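Local coordinates for protein BauA (Acinetobacter baumannii, PDB 6HCP) that probably takes up the ferric siderophore preacinetobactin across the outer membrane as a TonB-dependent receptor, at residues S452-P457 against G491-A496; N459-T464 against G502-P507. All blocks are in the same frame, centred on the assembly; numbering follows the deposited sequence.

Contact 1 of 2, residues S452-P457 against G491-A496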
loop_
_atom_site.group_PDB
_atom_site.type_symbol
_atom_site.label_atom_id
_atom_site.label_comp_id
_atom_site.label_asym_id
_atom_site.label_seq_id
_atom_site.Cartn_x
_atom_site.Cartn_y
_atom_site.Cartn_z
ATOM N N SER A 452 45.907 11.476 -25.265
ATOM C CA SER A 452 47.063 12.355 -25.044
ATOM C C SER A 452 48.012 11.781 -23.987
ATOM O O SER A 452 49.128 12.265 -23.882
ATOM C CB SER A 452 46.639 13.744 -24.661
ATOM O OG SER A 452 46.056 13.736 -23.364
ATOM N N VAL A 453 47.611 10.737 -23.249
ATOM C CA VAL A 453 48.508 10.144 -22.263
ATOM C C VAL A 453 48.922 8.721 -22.663
ATOM O O VAL A 453 49.615 8.065 -21.911
ATOM C CB VAL A 453 47.897 10.139 -20.853
ATOM C CG1 VAL A 453 47.705 11.561 -20.349
ATOM C CG2 VAL A 453 46.604 9.335 -20.804
ATOM N N ASN A 454 48.504 8.252 -23.840
ATOM C CA ASN A 454 48.946 6.962 -24.343
ATOM C C ASN A 454 50.358 7.136 -24.892
ATOM O O ASN A 454 50.575 7.998 -25.734
ATOM C CB ASN A 454 48.028 6.432 -25.449
ATOM C CG ASN A 454 48.335 5.008 -25.854
ATOM O OD1 ASN A 454 48.896 4.236 -25.068
ATOM N ND2 ASN A 454 47.867 4.623 -27.032
ATOM N N THR A 455 51.281 6.258 -24.490
ATOM C CA THR A 455 52.622 6.267 -25.111
ATOM C C THR A 455 52.716 5.173 -26.185
ATOM O O THR A 455 53.610 5.216 -27.036
ATOM C CB THR A 455 53.727 6.124 -24.058
ATOM O OG1 THR A 455 53.379 5.010 -23.232
ATOM C CG2 THR A 455 53.890 7.375 -23.219
ATOM N N LEU A 456 51.760 4.239 -26.187
ATOM C CA LEU A 456 51.758 3.138 -27.157
ATOM C C LEU A 456 51.296 3.661 -28.517
ATOM O O LEU A 456 50.722 4.744 -28.627
ATOM C CB LEU A 456 50.860 2.002 -26.647
ATOM C CG LEU A 456 51.309 1.319 -25.352
ATOM C CD1 LEU A 456 50.289 0.282 -24.907
ATOM C CD2 LEU A 456 52.675 0.671 -25.502
ATOM N N PRO A 457 51.611 2.946 -29.618
ATOM C CA PRO A 457 51.280 3.429 -30.960
ATOM C C PRO A 457 49.762 3.625 -31.129
ATOM O O PRO A 457 48.953 2.960 -30.458
ATOM C CB PRO A 457 51.797 2.308 -31.885
ATOM C CG PRO A 457 52.837 1.569 -31.060
ATOM C CD PRO A 457 52.318 1.650 -29.633
ATOM N N GLY A 491 38.982 -2.890 -31.590
ATOM C CA GLY A 491 39.935 -3.810 -31.003
ATOM C C GLY A 491 40.648 -3.213 -29.797
ATOM O O GLY A 491 40.882 -2.022 -29.724
ATOM N N ASP A 492 40.968 -4.069 -28.836
ATOM C CA ASP A 492 41.777 -3.682 -27.683
ATOM C C ASP A 492 43.253 -3.586 -28.105
ATOM O O ASP A 492 43.680 -4.175 -29.130
ATOM C CB ASP A 492 41.635 -4.716 -26.572
ATOM C CG ASP A 492 40.257 -4.749 -25.926
ATOM O OD1 ASP A 492 39.602 -3.704 -25.916
ATOM O OD2 ASP A 492 39.951 -5.767 -25.287
ATOM N N GLN A 493 44.052 -2.954 -27.236
ATOM C CA GLN A 493 45.502 -2.804 -27.454
ATOM C C GLN A 493 46.265 -3.575 -26.372
ATOM O O GLN A 493 45.944 -3.485 -25.191
ATOM C CB GLN A 493 45.913 -1.335 -27.450
ATOM C CG GLN A 493 47.415 -1.133 -27.657
ATOM C CD GLN A 493 47.745 0.298 -27.993
ATOM O OE1 GLN A 493 47.198 1.222 -27.405
ATOM N NE2 GLN A 493 48.611 0.503 -28.975
ATOM N N ALA A 494 47.226 -4.394 -26.810
ATOM C CA ALA A 494 48.046 -5.190 -25.918
ATOM C C ALA A 494 48.886 -4.248 -25.055
ATOM O O ALA A 494 49.437 -3.265 -25.552
ATOM C CB ALA A 494 48.896 -6.141 -26.715
ATOM N N PRO A 495 48.966 -4.486 -23.732
ATOM C CA PRO A 495 49.796 -3.648 -22.859
ATOM C C PRO A 495 51.309 -3.828 -23.097
ATOM O O PRO A 495 51.731 -4.822 -23.709
ATOM C CB PRO A 495 49.365 -4.116 -21.457
ATOM C CG PRO A 495 49.003 -5.574 -21.651
ATOM C CD PRO A 495 48.362 -5.631 -23.029
ATOM N N ALA A 496 52.114 -2.950 -22.484
ATOM C CA ALA A 496 53.585 -2.950 -22.601
ATOM C C ALA A 496 54.209 -4.218 -21.995
ATOM O O ALA A 496 55.348 -4.565 -22.334
ATOM C CB ALA A 496 54.141 -1.700 -21.957
#
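The side-chain amide of Gln493 reaches across to Asn454, Leu456 and Pro457, and Gln493 and Leu456 together carry this contact. The Gln493 CG is anti to the backbone N (chi1 179°), and the chain runs on extended, which carries the amide over to the other loop. Gln493 NE2 donates to Pro457 O at 2.9 Å. The donor lies in the carbonyl plane, on a lone pair, and the N-H...O angle is 157°. Gln493 NE2 also bonds Gly502 O of its own loop, so this one nitrogen serves two backbone carbonyls. At the other corner of the amide, Asn454 ND2 gives Gln493 OE1 a weak bond of 3.5 Å. The two amide planes stand 68° apart. Asn454 OD1 turns back on its own loop and accepts a weak bond from Leu456 N. Leu456 CB lies over one face of the Gln493 amide, 3.6 Å from Gln493 NE2. CD1 of Leu456 goes further, to 3.7 Å from Ala494 O. Beyond it, CD1 comes near the backbone of Pro495 and Ala496. Neither segment has regular secondary structure. This is loop-to-loop contact at the surface, between two strand-connecting loops of the beta-barrel of a TonB-dependent receptor.

Contact 2 of 2, residues N459-T464 against G502-P507. With EDO (1,2-ethanediol), chain Y.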
loop_
_atom_site.group_PDB
_atom_site.type_symbol
_atom_site.label_atom_id
_atom_site.label_comp_id
_atom_site.label_asym_id
_atom_site.label_seq_id
_atom_site.Cartn_x
_atom_site.Cartn_y
_atom_site.Cartn_z
ATOM N N ASN A 459 47.063 3.697 -34.307
ATOM C CA ASN A 459 46.917 3.399 -35.749
ATOM C C ASN A 459 45.461 3.014 -36.018
ATOM O O ASN A 459 44.870 2.267 -35.216
ATOM C CB ASN A 459 47.847 2.261 -36.184
ATOM C CG ASN A 459 49.317 2.613 -36.038
ATOM O OD1 ASN A 459 50.053 2.012 -35.249
ATOM N ND2 ASN A 459 49.739 3.595 -36.798
ATOM N N ALA A 460 44.972 3.386 -37.198
ATOM C CA ALA A 460 43.649 2.944 -37.704
ATOM C C ALA A 460 43.688 1.454 -38.009
ATOM O O ALA A 460 44.720 0.915 -38.395
ATOM C CB ALA A 460 43.261 3.730 -38.933
ATOM N N LYS A 461 42.553 0.789 -37.791
ATOM C CA LYS A 461 42.383 -0.607 -38.126
ATOM C C LYS A 461 41.029 -0.758 -38.830
ATOM O O LYS A 461 40.141 0.072 -38.659
ATOM C CB LYS A 461 42.453 -1.504 -36.883
ATOM C CG LYS A 461 43.794 -1.503 -36.158
ATOM C CD LYS A 461 44.941 -2.090 -36.965
ATOM C CE LYS A 461 46.279 -1.769 -36.330
ATOM N NZ LYS A 461 47.402 -2.354 -37.088
ATOM N N SER A 462 40.864 -1.850 -39.574
ATOM C CA SER A 462 39.694 -2.028 -40.437
ATOM C C SER A 462 39.223 -3.469 -40.327
ATOM O O SER A 462 40.016 -4.396 -40.030
ATOM C CB SER A 462 40.000 -1.682 -41.890
ATOM O OG SER A 462 40.358 -0.320 -42.009
ATOM N N ALA A 463 37.967 -3.674 -40.728
ATOM C CA ALA A 463 37.420 -4.980 -40.938
ATOM C C ALA A 463 36.315 -4.904 -41.992
ATOM O O ALA A 463 35.694 -3.856 -42.176
ATOM C CB ALA A 463 36.890 -5.535 -39.643
ATOM N N THR A 464 36.003 -6.067 -42.558
ATOM C CA THR A 464 34.936 -6.205 -43.541
ATOM C C THR A 464 33.919 -7.208 -43.010
ATOM O O THR A 464 34.305 -8.288 -42.567
ATOM C CB THR A 464 35.476 -6.675 -44.901
ATOM O OG1 THR A 464 36.527 -5.794 -45.289
ATOM C CG2 THR A 464 34.413 -6.674 -45.971
ATOM N N GLY A 502 51.640 -3.320 -27.508
ATOM C CA GLY A 502 51.142 -2.227 -28.306
ATOM C C GLY A 502 50.382 -2.690 -29.549
ATOM O O GLY A 502 49.865 -1.868 -30.267
ATOM N N GLU A 503 50.259 -4.000 -29.768
ATOM C CA GLU A 503 49.463 -4.499 -30.899
ATOM C C GLU A 503 48.008 -4.052 -30.708
ATOM O O GLU A 503 47.434 -4.247 -29.626
ATOM C CB GLU A 503 49.535 -6.017 -31.027
ATOM C CG GLU A 503 48.689 -6.542 -32.179
ATOM C CD GLU A 503 48.770 -8.030 -32.458
ATOM O OE1 GLU A 503 49.481 -8.755 -31.724
ATOM O OE2 GLU A 503 48.170 -8.449 -33.462
ATOM N N ILE A 504 47.438 -3.435 -31.743
ATOM C CA ILE A 504 46.008 -3.064 -31.757
ATOM C C ILE A 504 45.244 -4.062 -32.626
ATOM O O ILE A 504 45.490 -4.146 -33.822
ATOM C CB ILE A 504 45.812 -1.633 -32.271
ATOM C CG1 ILE A 504 46.651 -0.628 -31.476
ATOM C CG2 ILE A 504 44.327 -1.259 -32.288
ATOM C CD1 ILE A 504 46.760 0.739 -32.130
ATOM N N PHE A 505 44.314 -4.799 -32.020
ATOM C CA PHE A 505 43.495 -5.729 -32.756
ATOM C C PHE A 505 42.540 -4.971 -33.673
ATOM O O PHE A 505 42.218 -3.806 -33.441
ATOM C CB PHE A 505 42.711 -6.671 -31.843
ATOM C CG PHE A 505 43.545 -7.692 -31.114
ATOM C CD1 PHE A 505 44.715 -8.186 -31.668
ATOM C CD2 PHE A 505 43.207 -8.097 -29.832
ATOM C CE1 PHE A 505 45.518 -9.065 -30.959
ATOM C CE2 PHE A 505 43.965 -9.041 -29.163
ATOM C CZ PHE A 505 45.118 -9.532 -29.730
ATOM N N PRO A 506 42.187 -5.569 -34.833
ATOM C CA PRO A 506 41.186 -4.981 -35.716
ATOM C C PRO A 506 39.829 -5.020 -35.028
ATOM O O PRO A 506 39.653 -5.783 -34.081
ATOM C CB PRO A 506 41.217 -5.906 -36.938
ATOM C CG PRO A 506 41.598 -7.241 -36.362
ATOM C CD PRO A 506 42.599 -6.917 -35.272
ATOM N N PRO A 507 38.803 -4.368 -35.606
ATOM C CA PRO A 507 37.442 -4.495 -35.084
ATOM C C PRO A 507 37.079 -5.970 -34.936
ATOM O O PRO A 507 37.368 -6.792 -35.829
ATOM C CB PRO A 507 36.603 -3.759 -36.142
ATOM C CG PRO A 507 37.558 -2.702 -36.671
ATOM C CD PRO A 507 38.892 -3.418 -36.725
HETATM C C1 EDO Y . 50.724 -1.692 -35.289
HETATM O O1 EDO Y . 50.058 -1.327 -36.489
HETATM C C2 EDO Y . 49.669 -1.588 -34.214
HETATM O O2 EDO Y . 48.995 -2.894 -34.108
HETATM O O HOH W 1 45.849 -5.353 -36.270
#
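No direct hydrogen bond joins Lys461 to Ile504, yet a 1,2-ethanediol, probably from the crystallisation liquor, and a water link them. Lys461 NZ donates to ethanediol O1 at 2.9 Å and weakly to O2. Ile504 N gives ethanediol O2 a nearly straight bond of 2.9 Å, with an angle of 176°. Water 1 donates to Ile504 O at 2.8 Å and accepts a weak bond from Lys461 NZ. The lysine chain bends at chi2 (-65°), which turns CD, and then runs extended. Its methylenes pass close to the Ile504 carbonyl, with Lys461 CE 3.5 Å from Ile504 O. Lys461 CG also meets Ile504 CG2. The other branch of Ile504 ends at CD1, 3.7 Å from Asn459 N. Farther along, the proline rings lie against the Ser462 carbonyl and Ala463 CB. Pro507 CD sits 3.6 Å from Ser462 C, and Pro507 CB meets Ala463 CB at 3.9 Å. Pro506 CB approaches Ser462 O. Ser462 OG bonds Thr446 OG1, while Phe505 meets the ring of Phe552. Prolines have no N-H, consistent with the strand lying here without a direct hydrogen bond. The polar link at Lys461 may differ outside the crystal.

How the contacts relate
The centres of contacts 1 and 2 lie 12 Å apart, on the same side of the chain's centre. Their segments alternate along the chain: 452-457, 459-464, 491-496, then 502-507. The first two belong to the connection from strand 436-451 into strand 461-473. The last two belong to the loop between strands 478-489 and 508-520. The later loop also folds on itself: Ala494 N and Glu503 O are 2.8 Å apart, and Ala494 O and Gly502 N 2.9 Å, both probable hydrogen bonds. Pro457 O packs against Ile504 CD1. The two contacts thus form one continuous interface that runs from the loops onto the start of strand 461-473. It joins successive strand connections at one end of the barrel.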